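Local coordinates for protein ribonucleoside-diphosphate reductase, alpha chain (Actinobacillus ureae ATCC 25976, PDB 6DQX) that probably catalyses the reduction of ribonucleoside diphosphates to their deoxy forms, as the catalytic subunit of a class Id ribonucleotide reductase, at residues E116-V119 against T120-E123; K153-G156 against S157-S161; G183-D186 against I187-D191. All blocks are in the same frame, centred on the assembly; numbering follows the deposited sequence.

Contact 1 (E116-V119 against T120-E123); sequences EIMV and TTAE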
ATOM      1  N   GLU A 116      -0.480   9.646  -7.688  1.00 18.81           N
ATOM      2  CA  GLU A 116       0.600   8.983  -8.432  1.00 19.87           C
ATOM      3  C   GLU A 116       1.359   7.982  -7.554  1.00 18.47           C
ATOM      4  O   GLU A 116       1.803   6.940  -8.046  1.00 16.58           O
ATOM      5  CB  GLU A 116       1.534  10.025  -9.072  1.00 22.98           C
ATOM      6  CG  GLU A 116       0.828  10.827 -10.161  1.00 26.25           C
ATOM      7  CD  GLU A 116       1.432  12.181 -10.466  1.00 31.32           C
ATOM      8  OE1 GLU A 116       1.817  12.948  -9.546  1.00 34.49           O
ATOM      9  OE2 GLU A 116       1.471  12.512 -11.666  1.00 38.13           O
ATOM     10  N   ILE A 117       1.459   8.270  -6.252  1.00 16.62           N
ATOM     11  CA  ILE A 117       1.988   7.302  -5.294  1.00 16.07           C
ATOM     12  C   ILE A 117       1.099   6.057  -5.229  1.00 15.68           C
ATOM     13  O   ILE A 117       1.618   4.941  -5.212  1.00 14.57           O
ATOM     14  CB  ILE A 117       2.260   7.954  -3.913  1.00 16.05           C
ATOM     15  CG1 ILE A 117       3.427   8.945  -4.038  1.00 16.62           C
ATOM     16  CG2 ILE A 117       2.574   6.938  -2.828  1.00 15.80           C
ATOM     17  CD1 ILE A 117       3.431  10.004  -2.958  1.00 17.74           C
ATOM     18  N   MET A 118      -0.235   6.219  -5.214  1.00 15.14           N
ATOM     19  CA  MET A 118      -1.107   5.041  -5.214  1.00 16.79           C
ATOM     20  C   MET A 118      -1.089   4.246  -6.522  1.00 16.07           C
ATOM     21  O   MET A 118      -1.192   3.007  -6.502  1.00 16.25           O
ATOM     22  CB  MET A 118      -2.557   5.399  -4.852  1.00 18.14           C
ATOM     23  CG  MET A 118      -2.752   5.930  -3.443  1.00 20.52           C
ATOM     24  SD  MET A 118      -1.899   5.049  -2.120  1.00 24.16           S
ATOM     25  CE  MET A 118      -0.627   6.169  -1.770  1.00 25.88           C
ATOM     26  N   VAL A 119      -0.951   4.933  -7.646  1.00 17.01           N
ATOM     27  CA  VAL A 119      -0.795   4.252  -8.942  1.00 17.65           C
ATOM     28  C   VAL A 119       0.415   3.299  -8.894  1.00 16.97           C
ATOM     29  O   VAL A 119       0.300   2.120  -9.223  1.00 16.05           O
ATOM     30  CB  VAL A 119      -0.639   5.243 -10.110  1.00 19.00           C
ATOM     31  CG1 VAL A 119      -0.152   4.539 -11.374  1.00 19.68           C
ATOM     32  CG2 VAL A 119      -1.955   5.981 -10.388  1.00 19.29           C
ATOM     33  N   THR A 120       1.532   3.817  -8.409  1.00 17.03           N
ATOM     34  CA  THR A 120       2.763   3.031  -8.284  1.00 17.45           C
ATOM     35  C   THR A 120       2.623   1.906  -7.254  1.00 16.50           C
ATOM     36  O   THR A 120       3.066   0.797  -7.497  1.00 15.69           O
ATOM     37  CB  THR A 120       3.973   3.926  -7.962  1.00 17.83           C
ATOM     38  OG1 THR A 120       3.990   5.021  -8.869  1.00 18.10           O
ATOM     39  CG2 THR A 120       5.298   3.126  -8.061  1.00 18.10           C
ATOM     40  N   THR A 121       1.940   2.178  -6.135  1.00 15.73           N
ATOM     41  CA  THR A 121       1.680   1.164  -5.126  1.00 15.78           C
ATOM     42  C   THR A 121       0.929  -0.045  -5.703  1.00 15.49           C
ATOM     43  O   THR A 121       1.307  -1.199  -5.465  1.00 16.50           O
ATOM     44  CB  THR A 121       0.908   1.783  -3.907  1.00 15.36           C
ATOM     45  OG1 THR A 121       1.698   2.831  -3.349  1.00 16.15           O
ATOM     46  CG2 THR A 121       0.668   0.791  -2.834  1.00 15.93           C
ATOM     47  N   ALA A 122      -0.122   0.226  -6.476  1.00 14.76           N
ATOM     48  CA  ALA A 122      -0.906  -0.831  -7.073  1.00 15.58           C
ATOM     49  C   ALA A 122      -0.087  -1.583  -8.145  1.00 15.78           C
ATOM     50  O   ALA A 122      -0.218  -2.791  -8.247  1.00 16.38           O
ATOM     51  CB  ALA A 122      -2.203  -0.271  -7.656  1.00 15.64           C
ATOM     52  N   GLU A 123       0.754  -0.889  -8.908  1.00 17.03           N
ATOM     53  CA  GLU A 123       1.660  -1.567  -9.893  1.00 16.85           C
ATOM     54  C   GLU A 123       2.546  -2.559  -9.199  1.00 17.22           C
ATOM     55  O   GLU A 123       2.569  -3.744  -9.571  1.00 17.56           O
ATOM     56  CB  GLU A 123       2.543  -0.571 -10.634  1.00 18.63           C
ATOM     57  CG  GLU A 123       1.875   0.281 -11.694  1.00 19.53           C
ATOM     58  CD  GLU A 123       2.832   1.328 -12.250  1.00 20.32           C
ATOM     59  OE1 GLU A 123       3.671   1.851 -11.490  1.00 19.03           O
ATOM     60  OE2 GLU A 123       2.753   1.658 -13.447  1.00 20.66           O
TER
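Thr-120 and Thr-121 each turn a hydroxyl back onto the helix that carries them, helix 114-130, the crossover helix of a beta-alpha-beta unit between strands 105-109 and 134-137. In both, OG1 stands beside the residue's own backbone N (chi1 -49° and -59°), facing the carbonyl one turn earlier, while CG2 points the other way along the chain. Glu-116 O therefore accepts twice: Thr-120 OG1 lies 3.0 Å from it and Thr-120 N 3.2 Å, the two donors coming from opposite faces of the carbonyl plane. Ile-117 O is shared in the same way by the N and OG1 of Thr-121. Thr-120 OG1 also meets Arg-335, which forms a salt bridge with Glu-123; the carboxylate of Glu-123 is further held by Ser-108 and Ser-287. The chain of Glu-123 is extended beyond CG, and its CG passes 3.5 Å from Val-119 O, the acceptor of its own backbone N. Thr-121 packs on Thr-121 of the second subunit, and Val-119 on Phe-332 of that subunit, so this helix belongs to the dimer interface. Thr-121 OG1 approaches Ile-117 O at 2.8 Å from above the carbonyl plane, 40° out of it.

Contact 2 (K153-G156 against S157-S161); sequences KSDG and SFNFS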
ATOM      1  N   LYS A 153       2.807  20.246   6.287  1.00 51.75           N
ATOM      2  CA  LYS A 153       4.173  19.930   5.877  1.00 51.41           C
ATOM      3  C   LYS A 153       4.365  18.442   5.569  1.00 49.99           C
ATOM      4  O   LYS A 153       3.972  17.575   6.356  1.00 47.60           O
ATOM      5  CB  LYS A 153       5.168  20.346   6.955  1.00 53.45           C
ATOM      6  CG  LYS A 153       5.358  21.848   7.081  1.00 55.89           C
ATOM      7  CD  LYS A 153       6.506  22.151   8.029  1.00 56.00           C
ATOM      8  CE  LYS A 153       6.706  23.641   8.232  1.00 56.43           C
ATOM      9  NZ  LYS A 153       7.927  23.880   9.047  1.00 57.50           N
ATOM     10  N   SER A 154       5.008  18.165   4.433  1.00 46.44           N
ATOM     11  CA  SER A 154       5.198  16.798   3.943  1.00 42.80           C
ATOM     12  C   SER A 154       6.189  15.999   4.769  1.00 36.93           C
ATOM     13  O   SER A 154       7.078  16.540   5.421  1.00 36.17           O
ATOM     14  CB  SER A 154       5.678  16.782   2.491  1.00 42.51           C
ATOM     15  OG  SER A 154       5.886  15.438   2.089  1.00 47.15           O
ATOM     16  N   ASP A 155       6.019  14.685   4.700  1.00 34.69           N
ATOM     17  CA  ASP A 155       6.850  13.743   5.431  1.00 32.92           C
ATOM     18  C   ASP A 155       8.017  13.198   4.590  1.00 28.00           C
ATOM     19  O   ASP A 155       8.886  12.518   5.123  1.00 26.60           O
ATOM     20  CB  ASP A 155       5.984  12.600   5.927  1.00 36.03           C
ATOM     21  CG  ASP A 155       4.937  13.071   6.903  1.00 40.38           C
ATOM     22  OD1 ASP A 155       5.306  13.308   8.086  1.00 41.75           O
ATOM     23  OD2 ASP A 155       3.775  13.208   6.472  1.00 41.59           O
ATOM     24  N   GLY A 156       8.009  13.502   3.294  1.00 26.58           N
ATOM     25  CA  GLY A 156       9.144  13.244   2.412  1.00 23.79           C
ATOM     26  C   GLY A 156       9.145  11.858   1.803  1.00 21.19           C
ATOM     27  O   GLY A 156       8.246  11.052   2.031  1.00 20.60           O
ATOM     28  N   SER A 157      10.195  11.591   1.027  1.00 19.20           N
ATOM     29  CA  SER A 157      10.287  10.402   0.194  1.00 17.86           C
ATOM     30  C   SER A 157      10.548   9.121   0.969  1.00 17.55           C
ATOM     31  O   SER A 157      10.100   8.042   0.566  1.00 16.83           O
ATOM     32  CB  SER A 157      11.403  10.619  -0.827  1.00 17.53           C
ATOM     33  OG  SER A 157      12.654  10.796  -0.161  1.00 17.84           O
ATOM     34  N   PHE A 158      11.300   9.217   2.065  1.00 18.11           N
ATOM     35  CA  PHE A 158      11.562   8.047   2.891  1.00 18.81           C
ATOM     36  C   PHE A 158      10.281   7.503   3.541  1.00 19.28           C
ATOM     37  O   PHE A 158      10.044   6.284   3.583  1.00 19.64           O
ATOM     38  CB  PHE A 158      12.615   8.362   3.950  1.00 21.04           C
ATOM     39  CG  PHE A 158      12.913   7.205   4.847  1.00 23.28           C
ATOM     40  CD1 PHE A 158      12.173   7.009   6.012  1.00 24.47           C
ATOM     41  CD2 PHE A 158      13.893   6.273   4.506  1.00 24.24           C
ATOM     42  CE1 PHE A 158      12.411   5.918   6.830  1.00 25.46           C
ATOM     43  CE2 PHE A 158      14.143   5.189   5.322  1.00 25.13           C
ATOM     44  CZ  PHE A 158      13.404   5.008   6.486  1.00 26.34           C
ATOM     45  N   ASN A 159       9.454   8.414   4.032  1.00 19.63           N
ATOM     46  CA  ASN A 159       8.129   8.074   4.537  1.00 19.85           C
ATOM     47  C   ASN A 159       7.350   7.203   3.525  1.00 18.42           C
ATOM     48  O   ASN A 159       6.845   6.141   3.873  1.00 18.49           O
ATOM     49  CB  ASN A 159       7.380   9.382   4.856  1.00 21.79           C
ATOM     50  CG  ASN A 159       5.945   9.147   5.290  1.00 23.18           C
ATOM     51  OD1 ASN A 159       5.705   8.581   6.331  1.00 24.85           O
ATOM     52  ND2 ASN A 159       4.993   9.590   4.474  1.00 26.17           N
ATOM     53  N   PHE A 160       7.281   7.627   2.258  1.00 18.56           N
ATOM     54  CA  PHE A 160       6.571   6.819   1.252  1.00 18.78           C
ATOM     55  C   PHE A 160       7.249   5.485   0.909  1.00 18.92           C
ATOM     56  O   PHE A 160       6.578   4.536   0.504  1.00 19.12           O
ATOM     57  CB  PHE A 160       6.280   7.623  -0.019  1.00 18.96           C
ATOM     58  CG  PHE A 160       5.364   8.769   0.223  1.00 19.81           C
ATOM     59  CD1 PHE A 160       4.041   8.542   0.620  1.00 19.53           C
ATOM     60  CD2 PHE A 160       5.819  10.049   0.132  1.00 20.15           C
ATOM     61  CE1 PHE A 160       3.206   9.595   0.888  1.00 20.61           C
ATOM     62  CE2 PHE A 160       4.987  11.118   0.402  1.00 21.65           C
ATOM     63  CZ  PHE A 160       3.672  10.887   0.775  1.00 21.24           C
ATOM     64  N   SER A 161       8.565   5.399   1.077  1.00 18.90           N
ATOM     65  CA  SER A 161       9.263   4.110   0.866  1.00 18.72           C
ATOM     66  C   SER A 161       8.741   3.009   1.793  1.00 19.49           C
ATOM     67  O   SER A 161       8.733   1.855   1.414  1.00 19.00           O
ATOM     68  CB  SER A 161      10.786   4.260   1.005  1.00 19.50           C
ATOM     69  OG  SER A 161      11.228   4.213   2.358  1.00 20.83           O
TER
HETATM   70  O   HOH W   1      11.143  11.399   4.174  1.00 25.54           O
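Water 1 ties Asp-155 to the first turn of helix 156-170: it donates to Asp-155 O at 2.7 Å and accepts a weak bond from Asn-159 N at 3.4 Å. It thus bridges a loop carbonyl and a backbone N-H at the start of the helix. Ahead of it Ser-154 OG takes the N-H of Gly-156 in a capping bond of 3.1 Å, nearly straight at 160°. Side chains meet where CB of Asp-155 rests against the amide of Asn-159, 3.5 Å from ND2. With CG anti to the backbone N (chi1 176°), Asn-159 carries this amide back beside the loop, and its ND2 lies over the centre of the Phe-160 ring, 3.9 Å above the plane. The same ND2 donates to Val-170 O of the second subunit, whose Val-170 also packs on Phe-160. The Phe-160 ring reaches back along the helix, bringing CD2 to 3.2 Å from Gly-156 O, which it meets obliquely. One turn on, Ser-161 OG gives a 2.7 Å bond to Phe-158 O, in the carbonyl plane and on a lone pair. The helix start is therefore tied to the loop by the capping bond to Ser-154 OG and, more weakly, by the water, while the Asn-159 amide, in touch with both Asp-155 CB and the Phe-160 ring, spends an N-H on the dimer partner.

Contact 3 (G183-D186 against I187-D191); sequences GYID and IEHGD. With EDO (1,2-ethanediol), chain G.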
ATOM      1  N   GLY A 183      14.222   0.913  -4.654  1.00 14.09           N
ATOM      2  CA  GLY A 183      13.908   2.333  -4.801  1.00 13.89           C
ATOM      3  C   GLY A 183      15.154   3.129  -5.113  1.00 14.34           C
ATOM      4  O   GLY A 183      16.201   2.857  -4.545  1.00 15.34           O
ATOM      5  N   TYR A 184      15.041   4.115  -5.990  1.00 13.74           N
ATOM      6  CA  TYR A 184      16.154   5.012  -6.331  1.00 14.12           C
ATOM      7  C   TYR A 184      15.913   6.459  -5.885  1.00 15.16           C
ATOM      8  O   TYR A 184      14.849   7.024  -6.142  1.00 15.55           O
ATOM      9  CB  TYR A 184      16.398   4.974  -7.833  1.00 13.81           C
ATOM     10  CG  TYR A 184      17.060   3.692  -8.307  1.00 13.27           C
ATOM     11  CD1 TYR A 184      16.334   2.522  -8.472  1.00 13.66           C
ATOM     12  CD2 TYR A 184      18.411   3.669  -8.611  1.00 13.10           C
ATOM     13  CE1 TYR A 184      16.942   1.357  -8.921  1.00 13.81           C
ATOM     14  CE2 TYR A 184      19.027   2.514  -9.065  1.00 13.53           C
ATOM     15  CZ  TYR A 184      18.294   1.376  -9.226  1.00 13.52           C
ATOM     16  OH  TYR A 184      18.897   0.244  -9.681  1.00 14.04           O
ATOM     17  N   ILE A 185      16.944   7.057  -5.286  1.00 15.09           N
ATOM     18  CA  ILE A 185      16.911   8.432  -4.773  1.00 15.73           C
ATOM     19  C   ILE A 185      18.189   9.163  -5.223  1.00 16.47           C
ATOM     20  O   ILE A 185      19.274   8.565  -5.246  1.00 17.46           O
ATOM     21  CB  ILE A 185      16.747   8.388  -3.217  1.00 16.80           C
ATOM     22  CG1 ILE A 185      16.385   9.752  -2.637  1.00 16.92           C
ATOM     23  CG2 ILE A 185      17.973   7.808  -2.524  1.00 16.78           C
ATOM     24  CD1 ILE A 185      14.971  10.170  -2.938  1.00 16.31           C
ATOM     25  N   ASP A 186      18.082  10.443  -5.566  1.00 16.51           N
ATOM     26  CA  ASP A 186      19.267  11.221  -5.970  1.00 17.99           C
ATOM     27  C   ASP A 186      20.103  11.576  -4.732  1.00 19.20           C
ATOM     28  O   ASP A 186      19.541  11.828  -3.649  1.00 17.97           O
ATOM     29  CB  ASP A 186      18.858  12.454  -6.714  1.00 19.57           C
ATOM     30  CG  ASP A 186      17.982  12.129  -7.920  1.00 21.41           C
ATOM     31  OD1 ASP A 186      18.511  11.890  -9.038  1.00 20.28           O
ATOM     32  OD2 ASP A 186      16.755  12.049  -7.713  1.00 20.65           O
ATOM     33  N   ILE A 187      21.431  11.565  -4.886  1.00 18.41           N
ATOM     34  CA  ILE A 187      22.342  11.868  -3.757  1.00 19.10           C
ATOM     35  C   ILE A 187      22.168  13.306  -3.251  1.00 18.86           C
ATOM     36  O   ILE A 187      22.469  13.574  -2.079  1.00 18.74           O
ATOM     37  CB  ILE A 187      23.826  11.584  -4.122  1.00 19.97           C
ATOM     38  CG1 ILE A 187      24.683  11.446  -2.838  1.00 21.41           C
ATOM     39  CG2 ILE A 187      24.351  12.600  -5.111  1.00 20.79           C
ATOM     40  CD1 ILE A 187      26.041  10.829  -3.061  1.00 21.53           C
ATOM     41  N   GLU A 188      21.656  14.197  -4.117  1.00 17.88           N
ATOM     42  CA  GLU A 188      21.402  15.611  -3.775  1.00 19.09           C
ATOM     43  C   GLU A 188      20.017  15.867  -3.148  1.00 18.36           C
ATOM     44  O   GLU A 188      19.710  16.996  -2.818  1.00 18.77           O
ATOM     45  CB  GLU A 188      21.643  16.563  -4.947  1.00 19.81           C
ATOM     46  CG  GLU A 188      20.614  16.551  -6.082  1.00 22.14           C
ATOM     47  CD  GLU A 188      20.886  15.497  -7.154  1.00 23.68           C
ATOM     48  OE1 GLU A 188      21.632  14.527  -6.891  1.00 23.67           O
ATOM     49  OE2 GLU A 188      20.317  15.624  -8.265  1.00 25.39           O
ATOM     50  N   HIS A 189      19.227  14.815  -2.974  1.00 17.87           N
ATOM     51  CA  HIS A 189      17.838  14.936  -2.518  1.00 17.53           C
ATOM     52  C   HIS A 189      17.831  15.319  -1.054  1.00 18.51           C
ATOM     53  O   HIS A 189      18.690  14.868  -0.286  1.00 17.43           O
ATOM     54  CB  HIS A 189      17.081  13.602  -2.677  1.00 17.31           C
ATOM     55  CG  HIS A 189      15.589  13.738  -2.579  1.00 16.72           C
ATOM     56  ND1 HIS A 189      14.898  13.669  -1.381  1.00 16.58           N
ATOM     57  CD2 HIS A 189      14.652  13.936  -3.541  1.00 17.26           C
ATOM     58  CE1 HIS A 189      13.607  13.826  -1.614  1.00 16.47           C
ATOM     59  NE2 HIS A 189      13.424  13.985  -2.913  1.00 16.22           N
ATOM     60  N   GLY A 190      16.838  16.117  -0.668  1.00 20.29           N
ATOM     61  CA  GLY A 190      16.677  16.514   0.724  1.00 20.93           C
ATOM     62  C   GLY A 190      16.676  15.387   1.718  1.00 21.68           C
ATOM     63  O   GLY A 190      17.148  15.576   2.841  1.00 23.76           O
ATOM     64  N   ASP A 191      16.174  14.208   1.328  1.00 20.64           N
ATOM     65  CA  ASP A 191      16.005  13.084   2.239  1.00 20.57           C
ATOM     66  C   ASP A 191      17.133  12.043   2.200  1.00 19.42           C
ATOM     67  O   ASP A 191      16.998  10.977   2.793  1.00 18.82           O
ATOM     68  CB  ASP A 191      14.668  12.374   1.983  1.00 21.48           C
ATOM     69  CG  ASP A 191      13.465  13.298   2.064  1.00 21.38           C
ATOM     70  OD1 ASP A 191      13.464  14.255   2.878  1.00 21.39           O
ATOM     71  OD2 ASP A 191      12.501  13.059   1.294  1.00 19.80           O
TER
HETATM   72  C1  EDO G 606      24.347  17.609  -1.197  1.00 32.87           C
HETATM   73  O1  EDO G 606      24.317  18.256  -2.471  1.00 29.39           O
HETATM   74  C2  EDO G 606      23.265  16.540  -1.249  1.00 34.49           C
HETATM   75  O2  EDO G 606      22.882  15.803  -0.074  1.00 34.08           O
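Over one face of the His-189 imidazole lies CD1 of Ile-185, in a CH-pi contact 3.7 Å from the ring centroid and 14° off the normal; Asp-191 CA lies in plane at the ring edge. The two side chains cross at about a right angle. Nitrogens fix the ring's rotation: ND1 accepts from Asp-191 N at 3.0 Å, with the donor tilted slightly from the ring plane, and NE2 is hydrogen-bonded to Ile-141 O. The backbone between Ile-185 and His-189 makes a type I beta turn, Asp-186 to His-189, as the chain leaves strand 181-186 of the barrel domain and heads for helix 192-195. The turn is closed by His-189 N donating to Asp-186 O, 3.1 Å, the donor well above the carbonyl plane. Glu-188 is bent at chi2 (-87°), which brings OE1 within 3.5 Å of Asp-186 CB. The two carboxylates come close, Asp-186 OD1 to Glu-188 OE2 4.2 Å, but Lys-251 forms salt bridges with both and probably offsets their repulsion. Asp-186 OD2 is hydrogen-bonded to Tyr-137 OH. A 1,2-ethanediol, probably from the crystallisation liquor, binds at the turn: its O2 donates to Ile-187 O at 3.0 Å.

Overall arrangement
The three contacts follow one another along the chain on the same side of its centre. Contact 1 and contact 2, with centres 15 Å apart, meet where Ile-117 CD1 packs 3.8 Å from Phe-160 CZ, joining helices 114-130 and 156-170; both contacts also reach the second subunit. Contact 2 and contact 3 are 12 Å apart between centres and are linked by a probable hydrogen bond of 2.7 Å between Ser-157 OG and Asp-191 OD2. Contacts 1 and 3 do not touch, their nearest atoms being about 9 Å apart. All lie away from the annotated magnesium site, although a bound magnesium ion sits about 5 Å from the Asp-186 side chain.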